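Local coordinates for protein dihydrofolate reductase, putative (PDB 6DRS) that probably reduces dihydrofolate to tetrahydrofolate with NADPH, and is held here with NADP and a diaminoquinazoline-type antifolate inhibitor, at residues N5-I10 against G151-I156; N58-G63 against G78-V83; P173-M178 against T220-E225. All blocks are in the same frame, centred on the assembly; numbering follows the deposited sequence.

Interaction 1: N5-I10 against G151-I156. With H8A (3-{[(3R)-7,9-diamino-3-methyl-2,3-dihydrofuro[2,3-f]quinazolin-4-yl]oxy}benzonitrile), chain G.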
loop_
_atom_site.group_PDB
_atom_site.type_symbol
_atom_site.label_atom_id
_atom_site.label_comp_id
_atom_site.label_asym_id
_atom_site.label_seq_id
_atom_site.Cartn_x
_atom_site.Cartn_y
_atom_site.Cartn_z
ATOM N N ASN A 5 -17.387 -5.527 2.664
ATOM C CA ASN A 5 -16.117 -5.427 3.380
ATOM C C ASN A 5 -15.431 -4.092 3.073
ATOM O O ASN A 5 -15.601 -3.538 1.995
ATOM C CB ASN A 5 -15.200 -6.615 3.082
ATOM C CG ASN A 5 -15.377 -7.772 4.049
ATOM O OD1 ASN A 5 -15.145 -8.926 3.684
ATOM N ND2 ASN A 5 -15.780 -7.486 5.278
ATOM N N PRO A 6 -14.666 -3.558 4.035
ATOM C CA PRO A 6 -14.087 -2.235 3.800
ATOM C C PRO A 6 -12.947 -2.290 2.768
ATOM O O PRO A 6 -12.258 -3.328 2.625
ATOM C CB PRO A 6 -13.579 -1.793 5.178
ATOM C CG PRO A 6 -13.278 -3.098 5.888
ATOM C CD PRO A 6 -14.277 -4.097 5.345
ATOM N N LEU A 7 -12.760 -1.185 2.053
ATOM C CA LEU A 7 -11.616 -1.049 1.141
ATOM C C LEU A 7 -10.600 -0.103 1.788
ATOM O O LEU A 7 -10.948 0.985 2.230
ATOM C CB LEU A 7 -12.128 -0.505 -0.199
ATOM C CG LEU A 7 -11.171 -0.655 -1.381
ATOM C CD1 LEU A 7 -10.569 -2.056 -1.433
ATOM C CD2 LEU A 7 -11.874 -0.331 -2.680
ATOM N N THR A 8 -9.369 -0.546 1.930
ATOM C CA THR A 8 -8.397 0.277 2.615
ATOM C C THR A 8 -7.356 0.763 1.595
ATOM O O THR A 8 -6.675 -0.047 0.975
ATOM C CB THR A 8 -7.766 -0.502 3.775
ATOM O OG1 THR A 8 -8.824 -0.941 4.634
ATOM C CG2 THR A 8 -6.750 0.309 4.543
ATOM N N LEU A 9 -7.259 2.080 1.430
ATOM C CA LEU A 9 -6.120 2.736 0.757
ATOM C C LEU A 9 -4.993 2.922 1.779
ATOM O O LEU A 9 -5.229 3.402 2.901
ATOM C CB LEU A 9 -6.580 4.097 0.233
ATOM C CG LEU A 9 -7.490 4.064 -0.988
ATOM C CD1 LEU A 9 -8.761 3.280 -0.704
ATOM C CD2 LEU A 9 -7.811 5.486 -1.442
ATOM N N ILE A 10 -3.785 2.494 1.435
ATOM C CA ILE A 10 -2.651 2.758 2.293
ATOM C C ILE A 10 -1.607 3.519 1.477
ATOM O O ILE A 10 -1.296 3.137 0.317
ATOM C CB ILE A 10 -2.088 1.467 2.901
ATOM C CG1 ILE A 10 -0.954 1.774 3.873
ATOM C CG2 ILE A 10 -1.686 0.463 1.823
ATOM C CD1 ILE A 10 -0.363 0.555 4.530
ATOM N N GLY A 151 -8.065 -12.605 2.121
ATOM C CA GLY A 151 -7.977 -11.813 3.360
ATOM C C GLY A 151 -8.378 -10.359 3.156
ATOM O O GLY A 151 -9.369 -10.072 2.529
ATOM N N SER A 152 -7.605 -9.415 3.688
ATOM C CA SER A 152 -7.929 -7.971 3.525
ATOM C C SER A 152 -7.516 -7.467 2.125
ATOM O O SER A 152 -6.550 -7.940 1.555
ATOM C CB SER A 152 -7.261 -7.184 4.588
ATOM O OG SER A 152 -7.608 -7.720 5.849
ATOM N N VAL A 153 -8.258 -6.511 1.579
ATOM C CA VAL A 153 -7.890 -5.881 0.294
ATOM C C VAL A 153 -7.405 -4.447 0.554
ATOM O O VAL A 153 -8.094 -3.615 1.162
ATOM C CB VAL A 153 -9.045 -5.926 -0.721
ATOM C CG1 VAL A 153 -8.670 -5.241 -2.033
ATOM C CG2 VAL A 153 -9.500 -7.359 -0.965
ATOM N N PHE A 154 -6.209 -4.177 0.066
ATOM C CA PHE A 154 -5.583 -2.876 0.166
ATOM C C PHE A 154 -5.449 -2.285 -1.234
ATOM O O PHE A 154 -5.074 -3.005 -2.165
ATOM C CB PHE A 154 -4.163 -3.011 0.713
ATOM C CG PHE A 154 -4.144 -3.359 2.171
ATOM C CD1 PHE A 154 -4.275 -2.369 3.131
ATOM C CD2 PHE A 154 -4.087 -4.690 2.580
ATOM C CE1 PHE A 154 -4.307 -2.698 4.479
ATOM C CE2 PHE A 154 -4.095 -5.015 3.932
ATOM C CZ PHE A 154 -4.206 -4.018 4.879
ATOM N N VAL A 155 -5.742 -0.995 -1.364
ATOM C CA VAL A 155 -5.353 -0.245 -2.572
ATOM C C VAL A 155 -4.034 0.475 -2.277
ATOM O O VAL A 155 -4.014 1.355 -1.414
ATOM C CB VAL A 155 -6.445 0.757 -2.961
ATOM C CG1 VAL A 155 -5.975 1.707 -4.069
ATOM C CG2 VAL A 155 -7.716 0.034 -3.366
ATOM N N ILE A 156 -2.949 0.054 -2.939
ATOM C CA ILE A 156 -1.609 0.528 -2.579
ATOM C C ILE A 156 -1.103 1.628 -3.529
ATOM O O ILE A 156 0.087 1.995 -3.427
ATOM C CB ILE A 156 -0.595 -0.631 -2.429
ATOM C CG1 ILE A 156 -0.215 -1.273 -3.775
ATOM C CG2 ILE A 156 -1.170 -1.647 -1.450
ATOM C CD1 ILE A 156 1.124 -1.968 -3.772
HETATM C C2 H8A G . 6.293 1.439 -0.644
HETATM C C3 H8A G . 6.052 1.971 0.627
HETATM C C4 H8A G . 4.741 2.340 0.995
HETATM C C5 H8A G . 3.666 2.206 0.088
HETATM C C6 H8A G . 3.954 1.646 -1.180
HETATM C C7 H8A G . 5.233 1.302 -1.522
HETATM C C8 H8A G . 2.400 2.561 0.494
HETATM O O1 H8A G . 7.547 1.067 -1.021
HETATM C C10 H8A G . 3.216 3.192 2.590
HETATM C C14 H8A G . 7.988 -0.245 -1.062
HETATM C C15 H8A G . 9.130 -0.547 -1.836
HETATM C C16 H8A G . 9.600 -1.870 -1.893
HETATM C C17 H8A G . 8.929 -2.879 -1.178
HETATM C C18 H8A G . 7.788 -2.616 -0.392
HETATM N N9 H8A G . 2.196 3.063 1.732
HETATM N N11 H8A G . 4.475 2.867 2.223
HETATM N N12 H8A G . 1.279 2.378 -0.421
HETATM N N13 H8A G . 3.037 3.730 3.942
HETATM C C19 H8A G . 7.330 -1.281 -0.355
HETATM C C20 H8A G . 7.162 -3.598 0.275
HETATM N N21 H8A G . 6.584 -4.494 0.822
HETATM C C22 H8A G . 5.293 0.781 -2.883
HETATM C C23 H8A G . 3.872 1.074 -3.373
HETATM O O24 H8A G . 3.083 1.394 -2.212
HETATM C C25 H8A G . 5.337 -0.730 -2.811
HETATM O O HOH W 1 -8.983 -3.674 3.802
#
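Phe154 turns its ring beside Thr8 because CG stands anti to its own carbonyl carbon (chi1 -72°), while Thr8 sends CG2 the other way round, anti to the backbone N, so that the methyl comes to 3.9 Å from Phe154 CE1. The two residues are bridge partners on neighbouring parallel strands of the central sheet of the dihydrofolate reductase fold, and their side chains run next to each other on one face of it. Leu9 and Val155 make the equivalent pair on the other face, with Leu9 CG alongside Val155 CB; helix 159-167 covers that side. Leu7 reaches the same layer through CD1, which sits 3.8 Å from Val153 CG1 and also meets Val155 CG2.

The strands are stitched by backbone bonds of uneven strength. Val155 N donates to Thr8 O at 2.7 Å and Ile10 N to Val155 O at 3.1 Å, whereas the bond from Thr8 N to Val153 O is weak. A water bridges this end: it donates to Val153 O at 2.8 Å and also bonds with Thr8 OG1, a hydroxyl held in addition by Arg175 NH1.

At the opposite end the strands open onto the antifolate pocket. Ile10 CG2 meets both Ile156 CG2 and the Phe154 ring, an apolar patch next to the inhibitor. Two neighbouring backbone carbonyls, of Ile10 and Ile156, then face one amino group of the ligand, the recognition seen when diamino antifolates bind this family; Asp40 anchors the inhibitor further. Tyr162 OH shares the carbonyl of Ile10. Of the two bonds made by this amino group, the stronger is almost straight, from H8A N12 to Ile10 O at 2.8 Å and 177°; the weak one runs from N12 to Ile156 O at 3.3 Å.

Interaction 2: N58-G63 against G78-V83; sequences NAMIMG and GKRINV. With NAP (NADP nicotinamide-adenine-dinucleotide phosphate), chain H; SO4 (sulfate ion), chain E.
The guanidinium of Arg80 has Met60 CE over one face and the carbonyl of Gly78 at its edge, almost in its plane. Gly78 O is gripped side-on by two nitrogens of that one group, Arg80 NH2 at 2.9 Å and Arg80 NE at 3.0 Å. NH2 lies on a lone pair in the carbonyl plane, whereas NE stands above that plane; the double grip should limit rotation of the group. The remaining nitrogen, NH1, bonds to Thr48 OG1 of helix 38-49 and weakly to the nitrile of the inhibitor.

Met60 crosses this arginine with its sulfur, SD lying 3.6 Å from Arg80 CD. A bend at chi3 (-58°) carries the terminal methyl on to the amide of Asn82, where CE approaches OD1 to 3.6 Å. Met62, bent there too, brings its own methyl to the same oxygen, so two methionine ends converge on Asn82, whose ND2 bonds to Leu77 O and Asp128 O. On the reverse face of the sheet Ala59 CB packs on Ile81 CB and Ile61 CG1 on Val83 CB; Ile61 and Val83 also touch helix 135-146.

Between the faces run four regular backbone bonds, among them Ile81 N to Asn58 O at 2.8 Å and Met62 N to Val83 O at 2.9 Å. Gly63 then ends its strand as the N-cap of the next helix, its CA 3.6 Å from O5B of the cofactor. Strand 57-63, helix 64-69 and strand 81-85 thus form a beta-alpha-beta crossover, whose first strand delivers the chain to the dinucleotide and whose second follows Arg80, a residue of the inhibitor pocket.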
loop_
_atom_site.group_PDB
_atom_site.type_symbol
_atom_site.label_atom_id
_atom_site.label_comp_id
_atom_site.label_asym_id
_atom_site.label_seq_id
_atom_site.Cartn_x
_atom_site.Cartn_y
_atom_site.Cartn_z
ATOM N N ASN A 58 -3.877 -11.602 1.931
ATOM C CA ASN A 58 -4.323 -10.261 1.540
ATOM C C ASN A 58 -3.945 -10.015 0.081
ATOM O O ASN A 58 -2.936 -10.595 -0.401
ATOM C CB ASN A 58 -3.696 -9.163 2.404
ATOM C CG ASN A 58 -4.025 -9.328 3.870
ATOM O OD1 ASN A 58 -4.951 -10.065 4.217
ATOM N ND2 ASN A 58 -3.245 -8.682 4.723
ATOM N N ALA A 59 -4.777 -9.204 -0.586
ATOM C CA ALA A 59 -4.502 -8.693 -1.934
ATOM C C ALA A 59 -4.108 -7.203 -1.844
ATOM O O ALA A 59 -4.691 -6.427 -1.035
ATOM C CB ALA A 59 -5.720 -8.853 -2.817
ATOM N N MET A 60 -3.137 -6.802 -2.673
ATOM C CA MET A 60 -2.829 -5.365 -2.899
ATOM C C MET A 60 -3.226 -4.986 -4.333
ATOM O O MET A 60 -2.765 -5.592 -5.290
ATOM C CB MET A 60 -1.340 -5.098 -2.685
ATOM C CG MET A 60 -0.943 -5.347 -1.262
ATOM S SD MET A 60 0.801 -5.080 -1.104
ATOM C CE MET A 60 1.446 -6.258 -2.300
ATOM N N ILE A 61 -4.127 -4.031 -4.491
ATOM C CA ILE A 61 -4.434 -3.590 -5.846
ATOM C C ILE A 61 -3.601 -2.342 -6.170
ATOM O O ILE A 61 -3.583 -1.389 -5.373
ATOM C CB ILE A 61 -5.945 -3.398 -6.008
ATOM C CG1 ILE A 61 -6.630 -4.732 -5.710
ATOM C CG2 ILE A 61 -6.275 -2.910 -7.417
ATOM C CD1 ILE A 61 -8.134 -4.636 -5.642
ATOM N N MET A 62 -2.886 -2.377 -7.303
ATOM C CA MET A 62 -1.949 -1.307 -7.662
ATOM C C MET A 62 -2.059 -0.948 -9.155
ATOM O O MET A 62 -2.411 -1.774 -9.999
ATOM C CB MET A 62 -0.509 -1.710 -7.328
ATOM C CG MET A 62 0.036 -2.802 -8.222
ATOM S SD MET A 62 1.440 -3.606 -7.429
ATOM C CE MET A 62 0.548 -4.795 -6.414
ATOM N N GLY A 63 -1.752 0.310 -9.494
ATOM C CA GLY A 63 -1.606 0.689 -10.905
ATOM C C GLY A 63 -0.316 0.119 -11.483
ATOM O O GLY A 63 0.624 -0.211 -10.742
ATOM N N GLY A 78 6.165 -10.521 -2.106
ATOM C CA GLY A 78 5.876 -11.828 -1.542
ATOM C C GLY A 78 4.805 -11.806 -0.457
ATOM O O GLY A 78 4.628 -10.822 0.305
ATOM N N LYS A 79 4.074 -12.927 -0.410
ATOM C CA LYS A 79 3.181 -13.255 0.687
ATOM C C LYS A 79 1.901 -12.443 0.577
ATOM O O LYS A 79 1.133 -12.383 1.550
ATOM C CB LYS A 79 3.831 -13.055 2.059
ATOM C CG LYS A 79 4.906 -14.076 2.376
ATOM C CD LYS A 79 5.633 -13.824 3.649
ATOM C CE LYS A 79 6.830 -14.747 3.748
ATOM N NZ LYS A 79 7.117 -15.046 5.168
ATOM N N ARG A 80 1.672 -11.863 -0.593
ATOM C CA ARG A 80 0.406 -11.216 -0.855
ATOM C C ARG A 80 -0.056 -11.564 -2.278
ATOM O O ARG A 80 0.713 -12.058 -3.089
ATOM C CB ARG A 80 0.563 -9.702 -0.704
ATOM C CG ARG A 80 0.546 -9.205 0.736
ATOM C CD ARG A 80 1.472 -8.021 0.901
ATOM N NE ARG A 80 2.883 -8.382 0.744
ATOM C CZ ARG A 80 3.916 -7.540 0.854
ATOM N NH1 ARG A 80 3.733 -6.270 1.199
ATOM N NH2 ARG A 80 5.140 -7.985 0.625
ATOM N N ILE A 81 -1.303 -11.306 -2.575
ATOM C CA ILE A 81 -1.792 -11.371 -3.950
ATOM C C ILE A 81 -1.593 -9.974 -4.567
ATOM O O ILE A 81 -2.110 -8.983 -4.043
ATOM C CB ILE A 81 -3.287 -11.759 -3.926
ATOM C CG1 ILE A 81 -3.488 -13.155 -3.330
ATOM C CG2 ILE A 81 -3.914 -11.623 -5.310
ATOM C CD1 ILE A 81 -4.845 -13.372 -2.701
ATOM N N ASN A 82 -0.783 -9.883 -5.610
ATOM C CA ASN A 82 -0.513 -8.635 -6.254
ATOM C C ASN A 82 -1.486 -8.497 -7.417
ATOM O O ASN A 82 -1.620 -9.419 -8.232
ATOM C CB ASN A 82 0.928 -8.574 -6.743
ATOM C CG ASN A 82 1.943 -8.576 -5.622
ATOM O OD1 ASN A 82 2.669 -7.601 -5.464
ATOM N ND2 ASN A 82 2.051 -9.669 -4.873
ATOM N N VAL A 83 -2.213 -7.389 -7.465
ATOM C CA VAL A 83 -3.194 -7.216 -8.533
ATOM C C VAL A 83 -2.840 -5.955 -9.326
ATOM O O VAL A 83 -2.977 -4.845 -8.803
ATOM C CB VAL A 83 -4.641 -7.168 -8.008
ATOM C CG1 VAL A 83 -5.635 -7.115 -9.167
ATOM C CG2 VAL A 83 -4.944 -8.342 -7.089
HETATM P PA NAP H . -0.413 4.485 -10.931
HETATM O O1A NAP H . 0.440 3.638 -10.030
HETATM O O2A NAP H . -1.773 5.021 -10.665
HETATM O O5B NAP H . -0.460 3.748 -12.379
HETATM C C5B NAP H . -0.942 4.371 -13.586
HETATM C C4B NAP H . -1.143 3.232 -14.564
HETATM O O4B NAP H . -2.177 2.374 -14.076
HETATM C C3B NAP H . -1.630 3.667 -15.938
HETATM O O3B NAP H . -0.523 4.032 -16.776
HETATM C C2B NAP H . -2.334 2.413 -16.425
HETATM O O2B NAP H . -1.372 1.412 -16.748
HETATM C C1B NAP H . -2.971 1.868 -15.160
HETATM N N9A NAP H . -4.318 2.383 -14.993
HETATM C C8A NAP H . -4.552 3.506 -14.295
HETATM N N7A NAP H . -5.876 3.768 -14.285
HETATM C C5A NAP H . -6.505 2.794 -14.979
HETATM C C6A NAP H . -7.911 2.495 -15.337
HETATM N N6A NAP H . -8.859 3.330 -14.891
HETATM N N1A NAP H . -8.209 1.403 -16.073
HETATM C C2A NAP H . -7.210 0.596 -16.475
HETATM N N3A NAP H . -5.899 0.815 -16.182
HETATM C C4A NAP H . -5.473 1.881 -15.455
HETATM O O3 NAP H . 0.596 5.684 -11.423
HETATM P PN NAP H . 0.782 7.188 -10.821
HETATM O O1N NAP H . -0.501 7.785 -10.421
HETATM O O2N NAP H . 1.651 7.831 -11.880
HETATM O O5D NAP H . 1.683 6.918 -9.529
HETATM C C5D NAP H . 2.943 6.303 -9.639
HETATM C C4D NAP H . 3.802 7.149 -8.724
HETATM O O4D NAP H . 3.175 7.188 -7.441
HETATM C C3D NAP H . 5.214 6.654 -8.517
HETATM O O3D NAP H . 6.054 7.831 -8.379
HETATM C C2D NAP H . 5.110 5.913 -7.211
HETATM O O2D NAP H . 6.357 5.880 -6.565
HETATM C C1D NAP H . 4.098 6.736 -6.445
HETATM N N1N NAP H . 3.420 5.959 -5.386
HETATM C C2N NAP H . 3.566 6.375 -4.106
HETATM C C3N NAP H . 2.974 5.680 -3.032
HETATM C C7N NAP H . 3.147 6.188 -1.602
HETATM O O7N NAP H . 2.546 5.655 -0.663
HETATM N N7N NAP H . 3.975 7.229 -1.398
HETATM C C4N NAP H . 2.252 4.504 -3.317
HETATM C C5N NAP H . 2.130 4.103 -4.650
HETATM C C6N NAP H . 2.734 4.833 -5.675
HETATM P P2B NAP H . -0.883 1.180 -18.264
HETATM O O1X NAP H . -0.097 2.427 -18.645
HETATM O O2X NAP H . 0.098 0.035 -18.116
HETATM O O3X NAP H . -2.222 1.038 -18.921
HETATM S S SO4 E . 9.129 -12.110 0.401
HETATM O O1 SO4 E . 9.826 -11.291 1.420
HETATM O O2 SO4 E . 7.864 -12.620 0.978
HETATM O O3 SO4 E . 9.979 -13.259 -0.007
HETATM O O4 SO4 E . 8.845 -11.254 -0.776
HETATM O O HOH W 2 -1.271 -11.706 2.996
#

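Interaction 3: P173-M178 against T220-E225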
loop_
_atom_site.group_PDB
_atom_site.type_symbol
_atom_site.label_atom_id
_atom_site.label_comp_id
_atom_site.label_asym_id
_atom_site.label_seq_id
_atom_site.Cartn_x
_atom_site.Cartn_y
_atom_site.Cartn_z
ATOM N N PRO A 173 -17.240 0.706 2.635
ATOM C CA PRO A 173 -16.541 1.808 3.319
ATOM C C PRO A 173 -15.097 1.907 2.784
ATOM O O PRO A 173 -14.459 0.873 2.453
ATOM C CB PRO A 173 -16.584 1.492 4.828
ATOM C CG PRO A 173 -17.086 0.059 4.929
ATOM C CD PRO A 173 -17.821 -0.211 3.629
ATOM N N VAL A 174 -14.601 3.135 2.628
ATOM C CA VAL A 174 -13.207 3.317 2.240
ATOM C C VAL A 174 -12.476 4.023 3.379
ATOM O O VAL A 174 -12.983 4.964 3.993
ATOM C CB VAL A 174 -13.011 4.028 0.889
ATOM C CG1 VAL A 174 -13.867 3.419 -0.208
ATOM C CG2 VAL A 174 -13.237 5.519 1.002
ATOM N N ARG A 175 -11.307 3.501 3.686
ATOM C CA ARG A 175 -10.547 4.009 4.781
ATOM C C ARG A 175 -9.156 4.309 4.239
ATOM O O ARG A 175 -8.682 3.607 3.327
ATOM C CB ARG A 175 -10.464 2.958 5.891
ATOM C CG ARG A 175 -11.813 2.319 6.168
ATOM C CD ARG A 175 -11.852 1.010 6.898
ATOM N NE ARG A 175 -10.800 0.025 6.705
ATOM C CZ ARG A 175 -10.716 -1.036 7.497
ATOM N NH1 ARG A 175 -9.791 -1.954 7.307
ATOM N NH2 ARG A 175 -11.582 -1.178 8.484
ATOM N N ILE A 176 -8.514 5.320 4.819
ATOM C CA ILE A 176 -7.167 5.631 4.426
ATOM C C ILE A 176 -6.240 5.410 5.621
ATOM O O ILE A 176 -6.417 6.027 6.661
ATOM C CB ILE A 176 -7.077 7.057 3.844
ATOM C CG1 ILE A 176 -7.856 7.175 2.533
ATOM C CG2 ILE A 176 -5.619 7.428 3.644
ATOM C CD1 ILE A 176 -8.131 8.596 2.107
ATOM N N VAL A 177 -5.248 4.533 5.456
ATOM C CA VAL A 177 -4.164 4.437 6.424
ATOM C C VAL A 177 -2.967 5.238 5.883
ATOM O O VAL A 177 -2.368 4.882 4.824
ATOM C CB VAL A 177 -3.797 2.965 6.677
ATOM C CG1 VAL A 177 -2.546 2.836 7.523
ATOM C CG2 VAL A 177 -4.989 2.243 7.291
ATOM N N MET A 178 -2.615 6.327 6.558
ATOM C CA MET A 178 -1.675 7.260 5.946
ATOM C C MET A 178 -0.435 7.420 6.830
ATOM O O MET A 178 -0.563 7.637 8.044
ATOM C CB MET A 178 -2.319 8.629 5.707
ATOM C CG MET A 178 -1.323 9.635 5.113
ATOM S SD MET A 178 -2.035 11.240 4.688
ATOM C CE MET A 178 -3.169 10.835 3.358
ATOM N N THR A 220 -5.337 1.062 14.969
ATOM C CA THR A 220 -4.707 -0.122 15.488
ATOM C C THR A 220 -5.554 -1.338 15.096
ATOM O O THR A 220 -5.027 -2.349 14.606
ATOM C CB THR A 220 -4.556 -0.024 17.014
ATOM O OG1 THR A 220 -3.619 1.028 17.272
ATOM C CG2 THR A 220 -4.129 -1.337 17.632
ATOM N N GLU A 221 -6.868 -1.204 15.256
ATOM C CA GLU A 221 -7.792 -2.305 14.915
ATOM C C GLU A 221 -7.718 -2.595 13.406
ATOM O O GLU A 221 -7.642 -3.765 13.023
ATOM C CB GLU A 221 -9.232 -1.953 15.288
ATOM C CG GLU A 221 -9.441 -1.743 16.777
ATOM C CD GLU A 221 -10.774 -1.123 17.156
ATOM O OE1 GLU A 221 -11.551 -0.751 16.256
ATOM O OE2 GLU A 221 -11.026 -0.990 18.361
ATOM N N TRP A 222 -7.749 -1.556 12.557
ATOM C CA TRP A 222 -7.659 -1.752 11.091
ATOM C C TRP A 222 -6.416 -2.550 10.740
ATOM O O TRP A 222 -6.457 -3.404 9.891
ATOM C CB TRP A 222 -7.582 -0.441 10.337
ATOM C CG TRP A 222 -8.762 0.448 10.516
ATOM C CD1 TRP A 222 -9.935 0.139 11.145
ATOM C CD2 TRP A 222 -8.888 1.799 10.038
ATOM N NE1 TRP A 222 -10.773 1.220 11.116
ATOM C CE2 TRP A 222 -10.168 2.251 10.433
ATOM C CE3 TRP A 222 -8.061 2.660 9.300
ATOM C CZ2 TRP A 222 -10.640 3.527 10.117
ATOM C CZ3 TRP A 222 -8.529 3.927 9.005
ATOM C CH2 TRP A 222 -9.792 4.355 9.420
ATOM N N VAL A 223 -5.294 -2.252 11.354
ATOM C CA VAL A 223 -4.082 -2.705 10.693
ATOM C C VAL A 223 -3.485 -3.873 11.480
ATOM O O VAL A 223 -2.516 -4.456 11.015
ATOM C CB VAL A 223 -3.068 -1.560 10.470
ATOM C CG1 VAL A 223 -3.670 -0.423 9.671
ATOM C CG2 VAL A 223 -2.436 -1.051 11.765
ATOM N N GLY A 224 -4.004 -4.151 12.694
ATOM C CA GLY A 224 -3.602 -5.351 13.453
ATOM C C GLY A 224 -2.254 -5.229 14.147
ATOM O O GLY A 224 -1.632 -6.240 14.472
ATOM N N GLU A 225 -1.747 -4.011 14.329
ATOM C CA GLU A 225 -0.606 -3.763 15.217
ATOM C C GLU A 225 -0.819 -2.396 15.888
ATOM O O GLU A 225 -1.602 -1.590 15.397
ATOM C CB GLU A 225 0.731 -3.841 14.482
ATOM C CG GLU A 225 0.801 -2.842 13.342
ATOM C CD GLU A 225 2.145 -2.866 12.651
ATOM O OE1 GLU A 225 2.452 -3.879 11.946
ATOM O OE2 GLU A 225 2.907 -1.916 12.884
#
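A helix end docked on a strand of the central sheet is the setting here: Trp222, in the last turn of helix 216-223, stacks against Arg175 of strand 174-183 in a cation-pi pair, the two side chains running past each other in opposite directions. The guanidinium rests flat on the indole, its plane inclined 22° to the ring. Arg175 CZ stands 4.0 Å from the centroid of the five-membered ring and only 15° off its normal, and NH2 comes closest, 3.4 Å from Trp222 CD1. The rest of the side chain follows the same face, with CB making a CH-pi contact 4.0 Å from the centroid of the six-membered ring. A bend at chi3 (-34°) helps lay the arginine chain along the indole.

The rim of the indole is engaged as well. Ile176 O and Val177 CG2 both lie near the ring plane, the latter 3.7 Å from Trp222 CE3. Val177 CG2 also packs at 3.8 Å on CG1 of Val223, whose side chain also touches Val47 of helix 38-49.

Arg175 NH1 bonds to Thr8 OG1 on the adjoining strand, a tie that helps set the rotation of the cation above the ring. Dispersion and cation-pi attraction probably contribute most of what joins helix to strand here, while the in-plane N-H groups of the arginine can still serve polar partners; the stacking probably costs little of its hydrogen bonding.

All three contacts build on one sheet, and interaction 1 lies between the others along it. Towards interaction 2, strand 150-157 pairs with strand 57-63, as in the probable hydrogen bond between Phe154 O and Ile61 N at 2.7 Å. Towards interaction 3, strand 7-17 pairs with strand 174-183 through Leu9 O and Val177 N, 2.8 Å apart. The centres of interactions 2 and 3 lie about 17 Å apart and their nearest atoms about 8 Å, without touching. The inhibitor spans the first two: interaction 1 accepts from its amino group N12, and Arg80 of interaction 2 meets its nitrile weakly. The side chain of Val177 of interaction 3 is about 7 Å from it.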